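Long-range contact in protein PTHB1 (Homo sapiens, PDB 4YD8), which forms part of the BBSome, a coat complex thought to sort specific membrane proteins to the primary cilium, this chain being the protein's N-terminal seven-bladed beta-propeller: residues A100-R105 and R137-M142. Numbering follows the deposited sequence.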
# COMPACT_ATOMS: atom_id res chain seq x y z
N ALA A 100 1.35 -9.92 -6.45
CA ALA A 100 1.54 -9.25 -7.75
C ALA A 100 2.77 -8.36 -7.64
O ALA A 100 2.92 -7.62 -6.67
CB ALA A 100 0.32 -8.44 -8.13
N VAL A 101 3.66 -8.47 -8.61
CA VAL A 101 4.85 -7.64 -8.68
C VAL A 101 4.75 -6.82 -9.95
O VAL A 101 4.66 -7.38 -11.05
CB VAL A 101 6.14 -8.48 -8.69
CG1 VAL A 101 7.38 -7.58 -8.76
CG2 VAL A 101 6.19 -9.40 -7.44
N LEU A 102 4.75 -5.51 -9.80
CA LEU A 102 4.68 -4.61 -10.95
C LEU A 102 6.08 -4.19 -11.34
O LEU A 102 6.83 -3.67 -10.51
CB LEU A 102 3.82 -3.39 -10.62
CG LEU A 102 3.64 -2.39 -11.77
CD1 LEU A 102 2.92 -3.07 -12.95
CD2 LEU A 102 2.87 -1.18 -11.26
N HIS A 103 6.41 -4.39 -12.61
CA HIS A 103 7.65 -3.88 -13.21
C HIS A 103 7.26 -2.83 -14.24
O HIS A 103 6.09 -2.67 -14.55
CB HIS A 103 8.46 -5.00 -13.87
CG HIS A 103 8.89 -6.09 -12.93
ND1 HIS A 103 9.91 -5.94 -12.02
CD2 HIS A 103 8.43 -7.36 -12.77
CE1 HIS A 103 10.07 -7.06 -11.34
NE2 HIS A 103 9.19 -7.94 -11.79
N SER A 104 8.25 -2.15 -14.79
CA SER A 104 7.99 -1.13 -15.81
C SER A 104 7.19 -1.67 -17.01
O SER A 104 6.26 -1.00 -17.48
CB SER A 104 9.30 -0.53 -16.31
OG SER A 104 9.04 0.40 -17.34
N ARG A 105 7.58 -2.84 -17.51
CA ARG A 105 6.91 -3.41 -18.68
C ARG A 105 6.32 -4.80 -18.49
O ARG A 105 6.00 -5.49 -19.47
CB ARG A 105 7.89 -3.45 -19.87
CG ARG A 105 8.38 -2.07 -20.29
CD ARG A 105 7.25 -1.24 -20.87
NE ARG A 105 6.70 -1.84 -22.08
CZ ARG A 105 7.11 -1.56 -23.31
NH1 ARG A 105 8.07 -0.67 -23.52
NH2 ARG A 105 6.54 -2.18 -24.34
N ARG A 137 2.77 -0.55 -22.59
CA ARG A 137 3.22 0.79 -22.18
C ARG A 137 3.95 0.72 -20.85
O ARG A 137 3.66 -0.16 -20.04
CB ARG A 137 2.04 1.75 -22.05
CG ARG A 137 1.08 1.71 -23.21
CD ARG A 137 -0.06 2.69 -23.03
NE ARG A 137 -0.70 2.95 -24.31
CZ ARG A 137 -0.25 3.81 -25.21
NH1 ARG A 137 0.86 4.50 -24.97
NH2 ARG A 137 -0.89 3.97 -26.36
N THR A 138 4.89 1.63 -20.61
CA THR A 138 5.57 1.71 -19.32
C THR A 138 4.62 1.98 -18.16
O THR A 138 3.77 2.87 -18.24
CB THR A 138 6.63 2.82 -19.33
OG1 THR A 138 6.03 4.01 -19.86
CG2 THR A 138 7.80 2.44 -20.22
N ALA A 139 4.77 1.22 -17.07
CA ALA A 139 3.85 1.33 -15.93
C ALA A 139 4.25 2.42 -14.95
O ALA A 139 5.43 2.73 -14.80
CB ALA A 139 3.76 -0.02 -15.19
N CYS A 140 3.26 2.99 -14.26
CA CYS A 140 3.54 3.85 -13.13
C CYS A 140 3.22 3.13 -11.81
O CYS A 140 4.11 2.85 -11.02
CB CYS A 140 2.73 5.15 -13.22
SG CYS A 140 2.99 6.22 -11.76
N ASN A 141 1.94 2.84 -11.60
CA ASN A 141 1.46 2.25 -10.34
C ASN A 141 0.22 1.40 -10.62
O ASN A 141 -0.22 1.31 -11.76
CB ASN A 141 1.18 3.35 -9.29
CG ASN A 141 0.25 4.46 -9.79
OD1 ASN A 141 -0.49 4.28 -10.76
ND2 ASN A 141 0.27 5.61 -9.11
N MSE A 142 -0.33 0.76 -9.59
CA MSE A 142 -1.47 -0.11 -9.82
C MSE A 142 -2.40 -0.11 -8.63
O MSE A 142 -2.02 0.35 -7.54
CB MSE A 142 -1.03 -1.55 -10.10
CG MSE A 142 -0.24 -2.18 -8.96
SE MSE A 142 0.07 -4.09 -9.41
CE MSE A 142 1.39 -4.51 -8.08
O HOH W 1 7.92 2.64 -15.90
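Leu102 and Met142, the latter present as selenomethionine, pack their apolar atoms together in the dense part of this contact. With CG anti to the backbone N (chi1 -178°), Leu102 brings CG toward the Ala139 methyl, and the two branches then divide the work: CD1 rests 3.9 Å from Ala139 CB, while CD2 sits 3.8 Å from Asn141 CA, against the backbone of the other strand. Met142 runs extended beyond CG, bringing its CE methyl to 3.7 Å from Leu102 CB and close to the CB and carbonyl oxygen of Ala100. Ile158, from the strand beside 139-145, touches Leu102, Ala139 and Met142 and extends this dense interior.

The fold explains the arrangement: strand 98-102 is the second strand of one four-stranded propeller blade and 139-145 the first of the next, and the two short segments run roughly antiparallel (149°) with axes 8.6 Å apart at closest. An alanine in place of Leu102 would probably open a gap between the blades, with Ala139 CB, the Asn141 backbone and Met142 CB and CG losing their contacts with the leucine branches.

Toward Ser104 and Arg105 the contact becomes polar and more open to solvent. The Ala139 N-H meets an in-plane lone pair of the Ser104 carbonyl oxygen (N to O 2.7 Å, 151° at the hydrogen), and the CA-H of Thr138 approaches the same oxygen. One water joins Ser104 OG to the Ala139 carbonyl oxygen, donating to the latter. On the exposed side, a bend at chi2 lays Arg105 CD 3.8 Å from Thr138 CG2, and NE is hydrogen-bonded to the Leu135 carbonyl oxygen.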